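Long-range contact in cellulose 1,4-beta-cellobiosidase (Thermobifida fusca, PDB 4JJJ), which probably hydrolyses cellulose from chain ends to release cellobiose, this chain being its glycoside hydrolase family 48 catalytic domain: residues Pro42-Phe53 against Met146-Tyr156. The protein carries 1 engineered substitution. Residues are numbered along the deposited sequence; the frame is centred on the assembly and turned at random. Where two conformers were deposited one is given.
Sequences PDHGHQTTSEAF and MHWLLDVDNVY. With ZN (zinc ion), chain B; BGC (beta-D-glucopyranose), chain D; BGC (beta-D-glucopyranose), chain C.
Thr48 and Leu150 form a hydrogen-bonded pair, Thr48 N to Leu150 O and Leu150 N to Thr48 O both 2.9 Å, and the two short strands run nearly antiparallel, their directions 154° apart. Val152 N to His46 O and Ser50 N to Trp148 O extend the ladder at its two ends. Beyond one end, a zinc ion joins the segments through His46 ND1 and Asp153 OD2. The imidazole and carboxylate planes stand 84° apart. His46 NE2 is held by Val34 O, and Asp153 OD1 by Arg22 and Tyr31. His44 CG lies opposite its backbone N (chi1 -170°), which carries the ring out to Val155. Val155 CG1 sits over the ring centre, 4.0 Å from the His44 centroid, a CH-pi contact. Tyr156 OH donates to Asp43 OD1 over 2.6 Å, from above the carboxylate plane. Gln47 OE1 accepts from Asp43 N at 2.8 Å, closing the chain round the type I turn His44-Gln47.

At the other end the Trp148 indole is sandwiched. Leu149 CB covers one face, and C5 of a bound glucose lies 3.5 Å above the other, a sugar-aromatic stack. Trp148 NE1 is hydrogen-bonded to Asn173 OD1. Replacing Trp148 by an alanine would probably leave this glucose without its platform and Asn173 OD1 without the indole N-H. Glu51, the predicted proton donor, grips O3 and O4 of a second glucose with its two carboxylate oxygens. Thr49 caps its helix, with OG1 accepting from Ala52 N at 2.8 Å. Strand 47-49 runs directly into helix 50-67, which carries Glu51, in the (alpha/alpha)6 fold. It edges an antiparallel sheet in which strand 170-173 flanks 149-151 on its other side. Strand 27-30 packs on Thr48, Val152 and Phe53, while helix 71-83 covers Phe53 and Met146.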
ATOM      1  N   PRO A  42       1.914   5.229  -7.698  1.00  5.43           N
ATOM      2  CA  PRO A  42       1.272   6.369  -8.364  1.00  5.64           C
ATOM      3  C   PRO A  42       2.069   6.615  -9.645  1.00  5.48           C
ATOM      4  O   PRO A  42       3.208   6.138  -9.762  1.00  6.58           O
ATOM      5  CB  PRO A  42       1.354   7.499  -7.340  1.00  5.68           C
ATOM      6  CG  PRO A  42       2.592   7.199  -6.624  1.00  6.55           C
ATOM      7  CD  PRO A  42       2.694   5.692  -6.476  1.00  5.78           C
ATOM      8  N   ASP A  43       1.505   7.443 -10.520  1.00  5.85           N
ATOM      9  CA  ASP A  43       2.170   7.754 -11.762  1.00  5.72           C
ATOM     10  C   ASP A  43       2.412   9.236 -11.962  1.00  5.71           C
ATOM     11  O   ASP A  43       2.817   9.631 -13.076  1.00  5.56           O
ATOM     12  CB  ASP A  43       1.437   7.104 -12.962  1.00  5.98           C
ATOM     13  CG  ASP A  43       0.094   7.640 -13.251  1.00  6.53           C
ATOM     14  OD1 ASP A  43      -0.290   8.740 -12.793  1.00  6.73           O
ATOM     15  OD2 ASP A  43      -0.727   6.930 -13.970  1.00  5.87           O
ATOM     16  N   HIS A  44       2.266  10.013 -10.911  1.00  5.62           N
ATOM     17  CA  HIS A  44       2.590  11.434 -10.889  1.00  6.13           C
ATOM     18  C   HIS A  44       2.918  11.831  -9.481  1.00  6.46           C
ATOM     19  O   HIS A  44       2.224  11.346  -8.544  1.00  6.06           O
ATOM     20  CB  HIS A  44       1.469  12.286 -11.477  1.00  6.70           C
ATOM     21  CG  HIS A  44       1.836  13.709 -11.707  1.00  6.81           C
ATOM     22  ND1 HIS A  44       1.764  14.705 -10.737  1.00  7.88           N
ATOM     23  CD2 HIS A  44       2.404  14.304 -12.794  1.00  8.08           C
ATOM     24  CE1 HIS A  44       2.211  15.858 -11.235  1.00  7.79           C
ATOM     25  NE2 HIS A  44       2.587  15.629 -12.486  1.00  8.36           N
ATOM     26  N   GLY A  45       3.939  12.695  -9.298  1.00  6.48           N
ATOM     27  CA  GLY A  45       4.418  13.067  -7.956  1.00  6.04           C
ATOM     28  C   GLY A  45       3.416  13.781  -7.140  1.00  5.88           C
ATOM     29  O   GLY A  45       3.533  13.799  -5.908  1.00  6.19           O
ATOM     30  N   HIS A  46       2.490  14.538  -7.771  1.00  5.23           N
ATOM     31  CA  HIS A  46       1.529  15.267  -7.014  1.00  5.59           C
ATOM     32  C   HIS A  46       0.140  14.650  -7.072  1.00  5.55           C
ATOM     33  O   HIS A  46      -0.824  15.241  -6.610  1.00  6.61           O
ATOM     34  CB  HIS A  46       1.488  16.723  -7.451  1.00  6.01           C
ATOM     35  CG  HIS A  46       2.721  17.485  -7.074  1.00  6.28           C
ATOM     36  ND1 HIS A  46       2.912  18.837  -7.300  1.00  6.74           N
ATOM     37  CD2 HIS A  46       3.844  17.059  -6.455  1.00  6.63           C
ATOM     38  CE1 HIS A  46       4.100  19.189  -6.841  1.00  7.43           C
ATOM     39  NE2 HIS A  46       4.672  18.134  -6.300  1.00  6.64           N
ATOM     40  N   GLN A  47       0.091  13.334  -7.393  1.00  5.91           N
ATOM     41  CA  GLN A  47      -0.884  12.529  -6.801  1.00  5.94           C
ATOM     42  C   GLN A  47      -0.530  12.404  -5.353  1.00  6.02           C
ATOM     43  O   GLN A  47       0.563  12.726  -4.975  1.00  6.36           O
ATOM     44  CB  GLN A  47      -0.922  11.135  -7.459  1.00  6.06           C
ATOM     45  CG  GLN A  47      -1.504  11.183  -8.880  1.00  6.44           C
ATOM     46  CD  GLN A  47      -1.285   9.943  -9.672  1.00  6.82           C
ATOM     47  OE1 GLN A  47      -0.397   9.123  -9.378  1.00  6.26           O
ATOM     48  NE2 GLN A  47      -2.062   9.764 -10.746  1.00  7.32           N
ATOM     49  N   THR A  48      -1.377  11.829  -4.543  1.00  5.82           N
ATOM     50  CA  THR A  48      -0.998  11.310  -3.258  1.00  5.85           C
ATOM     51  C   THR A  48      -1.810  10.059  -2.948  1.00  5.37           C
ATOM     52  O   THR A  48      -2.609   9.553  -3.744  1.00  5.32           O
ATOM     53  CB  THR A  48      -1.152  12.310  -2.108  1.00  6.30           C
ATOM     54  OG1 THR A  48      -0.256  11.874  -1.039  1.00  7.19           O
ATOM     55  CG2 THR A  48      -2.527  12.536  -1.599  1.00  6.24           C
ATOM     56  N   THR A  49      -1.517   9.510  -1.799  1.00  5.11           N
ATOM     57  CA  THR A  49      -1.878   8.145  -1.464  1.00  5.07           C
ATOM     58  C   THR A  49      -2.307   8.040  -0.043  1.00  5.24           C
ATOM     59  O   THR A  49      -1.884   8.857   0.832  1.00  5.50           O
ATOM     60  CB  THR A  49      -0.677   7.169  -1.620  1.00  5.43           C
ATOM     61  OG1 THR A  49       0.407   7.624  -0.825  1.00  5.33           O
ATOM     62  CG2 THR A  49      -0.254   7.158  -3.084  1.00  6.07           C
ATOM     63  N   SER A  50      -3.055   7.010   0.261  1.00  4.77           N
ATOM     64  CA  SER A  50      -3.371   6.714   1.629  1.00  4.74           C
ATOM     65  C   SER A  50      -2.070   6.347   2.370  1.00  4.69           C
ATOM     66  O   SER A  50      -1.932   6.608   3.594  1.00  5.09           O
ATOM     67  CB  SER A  50      -4.498   5.684   1.761  1.00  4.73           C
ATOM     68  OG  SER A  50      -4.101   4.480   1.184  1.00  4.60           O
ATOM     69  N   GLU A  51      -1.107   5.775   1.687  1.00  4.40           N
ATOM     70  CA  GLU A  51       0.182   5.588   2.224  1.00  4.42           C
ATOM     71  C   GLU A  51       0.733   6.904   2.790  1.00  4.46           C
ATOM     72  O   GLU A  51       1.258   6.958   3.889  1.00  4.21           O
ATOM     73  CB  GLU A  51       1.089   4.977   1.130  1.00  4.66           C
ATOM     74  CG  GLU A  51       2.585   5.076   1.385  1.00  5.31           C
ATOM     75  CD  GLU A  51       3.319   4.502   0.208  1.00  5.34           C
ATOM     76  OE1 GLU A  51       3.762   5.279  -0.667  1.00  6.60           O
ATOM     77  OE2 GLU A  51       3.370   3.226   0.092  1.00  5.60           O
ATOM     78  N   ALA A  52       0.783   7.928   1.952  1.00  4.70           N
ATOM     79  CA  ALA A  52       1.318   9.225   2.414  1.00  4.49           C
ATOM     80  C   ALA A  52       0.622   9.729   3.628  1.00  4.44           C
ATOM     81  O   ALA A  52       1.261  10.235   4.546  1.00  4.80           O
ATOM     82  CB  ALA A  52       1.295  10.224   1.311  1.00  4.59           C
ATOM     83  N   PHE A  53      -0.717   9.580   3.640  1.00  4.69           N
ATOM     84  CA  PHE A  53      -1.437  10.003   4.844  1.00  5.18           C
ATOM     85  C   PHE A  53      -1.087   9.222   6.094  1.00  5.54           C
ATOM     86  O   PHE A  53      -0.854   9.819   7.125  1.00  5.40           O
ATOM     87  CB  PHE A  53      -2.983  10.014   4.616  1.00  5.77           C
ATOM     88  CG  PHE A  53      -3.534  11.244   4.008  1.00  6.29           C
ATOM     89  CD1 PHE A  53      -3.881  12.352   4.832  1.00  7.59           C
ATOM     90  CD2 PHE A  53      -3.811  11.336   2.642  1.00  6.95           C
ATOM     91  CE1 PHE A  53      -4.435  13.474   4.276  1.00  7.78           C
ATOM     92  CE2 PHE A  53      -4.305  12.517   2.134  1.00  8.26           C
ATOM     93  CZ  PHE A  53      -4.700  13.513   2.913  1.00  7.29           C
ATOM     94  N   MET A 146      -9.569   4.561   4.117  1.00  5.46           N
ATOM     95  CA  MET A 146      -9.036   5.465   3.068  1.00  5.57           C
ATOM     96  C   MET A 146      -9.177   4.886   1.683  1.00  5.46           C
ATOM     97  O   MET A 146      -8.838   3.714   1.450  1.00  5.84           O
ATOM     98  CB  MET A 146      -7.598   5.840   3.356  1.00  5.46           C
ATOM     99  CG  MET A 146      -7.366   6.548   4.670  1.00  6.24           C
ATOM    100  SD  MET A 146      -5.687   7.241   4.797  1.00  7.18           S
ATOM    101  CE  MET A 146      -4.899   5.956   5.686  1.00  8.67           C
ATOM    102  N   HIS A 147      -9.528   5.711   0.690  1.00  5.05           N
ATOM    103  CA  HIS A 147      -9.283   5.371  -0.702  1.00  5.41           C
ATOM    104  C   HIS A 147      -7.789   5.543  -0.999  1.00  4.90           C
ATOM    105  O   HIS A 147      -7.087   6.291  -0.333  1.00  5.01           O
ATOM    106  CB  HIS A 147     -10.122   6.239  -1.613  1.00  5.74           C
ATOM    107  CG  HIS A 147      -9.848   6.041  -3.070  1.00  5.59           C
ATOM    108  ND1 HIS A 147     -10.111   4.878  -3.737  1.00  5.56           N
ATOM    109  CD2 HIS A 147      -9.255   6.859  -3.982  1.00  6.52           C
ATOM    110  CE1 HIS A 147      -9.729   4.964  -4.983  1.00  5.65           C
ATOM    111  NE2 HIS A 147      -9.222   6.162  -5.178  1.00  6.08           N
ATOM    112  N   TRP A 148      -7.264   4.818  -1.995  1.00  4.62           N
ATOM    113  CA  TRP A 148      -5.807   4.728  -2.070  1.00  4.88           C
ATOM    114  C   TRP A 148      -5.092   5.889  -2.752  1.00  5.04           C
ATOM    115  O   TRP A 148      -3.889   6.052  -2.503  1.00  5.38           O
ATOM    116  CB  TRP A 148      -5.372   3.384  -2.701  1.00  4.79           C
ATOM    117  CG  TRP A 148      -5.156   3.386  -4.191  1.00  4.78           C
ATOM    118  CD1 TRP A 148      -6.092   3.242  -5.210  1.00  5.30           C
ATOM    119  CD2 TRP A 148      -3.883   3.519  -4.869  1.00  4.71           C
ATOM    120  NE1 TRP A 148      -5.453   3.282  -6.399  1.00  5.32           N
ATOM    121  CE2 TRP A 148      -4.121   3.469  -6.252  1.00  4.98           C
ATOM    122  CE3 TRP A 148      -2.564   3.707  -4.428  1.00  4.65           C
ATOM    123  CZ2 TRP A 148      -3.082   3.515  -7.178  1.00  5.34           C
ATOM    124  CZ3 TRP A 148      -1.519   3.753  -5.368  1.00  5.12           C
ATOM    125  CH2 TRP A 148      -1.793   3.652  -6.735  1.00  5.09           C
ATOM    126  N   LEU A 149      -5.770   6.571  -3.639  1.00  5.05           N
ATOM    127  CA  LEU A 149      -5.086   7.491  -4.611  1.00  4.99           C
ATOM    128  C   LEU A 149      -5.945   8.719  -4.865  1.00  5.30           C
ATOM    129  O   LEU A 149      -7.185   8.656  -5.170  1.00  5.53           O
ATOM    130  CB  LEU A 149      -4.935   6.843  -5.988  1.00  5.60           C
ATOM    131  CG  LEU A 149      -4.016   7.499  -6.993  1.00  5.82           C
ATOM    132  CD1 LEU A 149      -2.580   7.584  -6.570  1.00  5.82           C
ATOM    133  CD2 LEU A 149      -4.255   6.831  -8.314  1.00  6.18           C
ATOM    134  N   LEU A 150      -5.307   9.888  -4.667  1.00  5.56           N
ATOM    135  CA  LEU A 150      -5.864  11.217  -5.014  1.00  5.43           C
ATOM    136  C   LEU A 150      -5.000  11.900  -6.017  1.00  5.41           C
ATOM    137  O   LEU A 150      -3.796  11.628  -6.124  1.00  5.10           O
ATOM    138  CB  LEU A 150      -5.949  12.121  -3.809  1.00  5.85           C
ATOM    139  CG  LEU A 150      -6.806  11.636  -2.620  1.00  6.58           C
ATOM    140  CD1 LEU A 150      -6.571  12.566  -1.439  1.00  6.58           C
ATOM    141  CD2 LEU A 150      -8.287  11.601  -2.960  1.00  7.50           C
ATOM    142  N   ASP A 151      -5.597  12.844  -6.740  1.00  5.63           N
ATOM    143  CA  ASP A 151      -4.880  13.767  -7.594  1.00  7.04           C
ATOM    144  C   ASP A 151      -4.911  15.146  -6.919  1.00  7.17           C
ATOM    145  O   ASP A 151      -5.919  15.782  -6.995  1.00  7.13           O
ATOM    146  CB  ASP A 151      -5.519  13.796  -8.964  1.00  7.06           C
ATOM    147  CG  ASP A 151      -4.841  14.707  -9.938  1.00  7.80           C
ATOM    148  OD1 ASP A 151      -3.810  15.374  -9.635  1.00  8.24           O
ATOM    149  OD2 ASP A 151      -5.225  14.636 -11.180  1.00  8.83           O
ATOM    150  N   VAL A 152      -3.855  15.476  -6.198  1.00  7.20           N
ATOM    151  CA  VAL A 152      -3.863  16.654  -5.289  1.00  8.15           C
ATOM    152  C   VAL A 152      -3.938  18.025  -6.042  1.00  8.51           C
ATOM    153  O   VAL A 152      -4.659  18.874  -5.608  1.00 10.73           O
ATOM    154  CB  VAL A 152      -2.647  16.580  -4.361  1.00  8.34           C
ATOM    155  CG1 VAL A 152      -2.748  17.771  -3.340  1.00  9.27           C
ATOM    156  CG2 VAL A 152      -2.631  15.302  -3.574  1.00  8.63           C
ATOM    157  N   ASP A 153      -3.183  18.156  -7.114  1.00  9.21           N
ATOM    158  CA  ASP A 153      -3.191  19.391  -7.925  1.00 10.88           C
ATOM    159  C   ASP A 153      -4.155  19.295  -9.094  1.00 11.64           C
ATOM    160  O   ASP A 153      -4.199  20.203  -9.935  1.00 12.70           O
ATOM    161  CB  ASP A 153      -1.792  19.662  -8.409  1.00 11.09           C
ATOM    162  CG  ASP A 153      -0.858  20.211  -7.287  1.00 11.11           C
ATOM    163  OD1 ASP A 153      -1.367  20.565  -6.224  1.00 12.31           O
ATOM    164  OD2 ASP A 153       0.353  20.173  -7.565  1.00 14.26           O
ATOM    165  N   ASN A 154      -4.912  18.221  -9.229  0.50 10.30           N
ATOM    166  CA  ASN A 154      -5.822  18.058 -10.382  0.50 10.22           C
ATOM    167  C   ASN A 154      -5.086  18.094 -11.687  0.50 10.29           C
ATOM    168  O   ASN A 154      -5.529  18.685 -12.665  0.50  9.62           O
ATOM    169  CB  ASN A 154      -6.982  19.093 -10.354  0.50 10.55           C
ATOM    170  CG  ASN A 154      -8.270  18.555 -11.021  0.50 10.58           C
ATOM    171  OD1 ASN A 154      -8.629  17.384 -10.870  0.50 11.76           O
ATOM    172  ND2 ASN A 154      -9.050  19.453 -11.679  0.50 10.44           N
ATOM    173  N   VAL A 155      -3.939  17.428 -11.731  1.00  9.88           N
ATOM    174  CA  VAL A 155      -3.189  17.416 -12.955  1.00  9.59           C
ATOM    175  C   VAL A 155      -3.909  16.714 -14.061  1.00  9.82           C
ATOM    176  O   VAL A 155      -3.785  17.137 -15.227  1.00 11.66           O
ATOM    177  CB  VAL A 155      -1.773  16.912 -12.754  1.00 12.41           C
ATOM    178  CG1 VAL A 155      -1.770  15.457 -12.558  1.00 13.63           C
ATOM    179  CG2 VAL A 155      -0.945  17.422 -13.862  1.00 15.03           C
ATOM    180  N   TYR A 156      -4.760  15.767 -13.726  1.00  8.04           N
ATOM    181  CA  TYR A 156      -5.526  15.040 -14.731  1.00  8.30           C
ATOM    182  C   TYR A 156      -6.853  15.721 -15.129  1.00  8.18           C
ATOM    183  O   TYR A 156      -7.462  15.322 -16.127  1.00 10.61           O
ATOM    184  CB  TYR A 156      -5.829  13.541 -14.307  1.00  7.81           C
ATOM    185  CG  TYR A 156      -4.661  12.619 -14.433  1.00  7.75           C
ATOM    186  CD1 TYR A 156      -3.728  12.457 -13.387  1.00  7.63           C
ATOM    187  CD2 TYR A 156      -4.420  11.912 -15.620  1.00  7.01           C
ATOM    188  CE1 TYR A 156      -2.642  11.629 -13.465  1.00  8.26           C
ATOM    189  CE2 TYR A 156      -3.380  11.040 -15.719  1.00  7.39           C
ATOM    190  CZ  TYR A 156      -2.468  10.888 -14.657  1.00  6.82           C
ATOM    191  OH  TYR A 156      -1.417  10.047 -14.757  1.00  7.69           O
TER
HETATM  192 ZN    ZN B 728       1.690  19.992  -8.580  0.70 14.45          ZN
HETATM  193  C2  BGC D   1      -1.303  -1.019  -5.330  1.00  7.01           C
HETATM  194  C3  BGC D   1      -2.423  -1.082  -6.369  1.00  6.09           C
HETATM  195  C4  BGC D   1      -3.738  -1.127  -5.661  1.00  5.99           C
HETATM  196  C5  BGC D   1      -3.961  -0.002  -4.688  1.00  5.23           C
HETATM  197  C6  BGC D   1      -5.285  -0.062  -3.936  1.00  4.65           C
HETATM  198  C1  BGC D   1      -1.649   0.059  -4.341  1.00  5.91           C
HETATM  199  O1  BGC D   1      -0.661   0.079  -3.299  1.00  5.90           O
HETATM  200  O2  BGC D   1       0.004  -0.802  -5.904  1.00  8.90           O
HETATM  201  O3  BGC D   1      -2.225  -2.313  -7.109  1.00  6.51           O
HETATM  202  O4  BGC D   1      -4.682  -0.864  -6.759  1.00  5.93           O
HETATM  203  O5  BGC D   1      -2.905  -0.075  -3.714  1.00  5.20           O
HETATM  204  O6  BGC D   1      -5.376  -1.351  -3.263  1.00  4.67           O
HETATM  205  C2  BGC C   2       6.541   3.652  -3.830  0.50  2.90           C
HETATM  206  C3  BGC C   2       5.491   3.348  -2.765  0.50  2.77           C
HETATM  207  C4  BGC C   2       4.973   1.888  -2.916  0.50  2.76           C
HETATM  208  C5  BGC C   2       6.133   0.871  -3.068  0.50  2.74           C
HETATM  209  C6  BGC C   2       5.595  -0.503  -3.394  0.50  2.74           C
HETATM  210  C1  BGC C   2       7.643   2.609  -3.850  0.50  3.11           C
HETATM  211  O2  BGC C   2       7.145   4.910  -3.561  0.50  2.92           O
HETATM  212  O3  BGC C   2       4.431   4.326  -2.911  0.50  2.86           O
HETATM  213  O4  BGC C   2       4.158   1.576  -1.768  0.50  2.67           O
HETATM  214  O5  BGC C   2       7.007   1.341  -4.102  0.50  2.90           O
HETATM  215  O6  BGC C   2       4.820  -0.477  -4.578  0.50  2.72           O
HETATM  216  O   HOH W   1      -1.553  16.589  -9.134  1.00 23.87           O
HETATM  217  O   HOH W   2      -6.204   2.878   2.094  1.00  5.30           O
HETATM  218  O   HOH W   3      -2.296   4.235  -0.889  1.00  6.61           O
HETATM  219  O   HOH W   4       3.129  21.563  -8.943  0.50 26.76           O
HETATM  220  O   HOH W   5       1.287  19.224 -10.470  1.00 10.92           O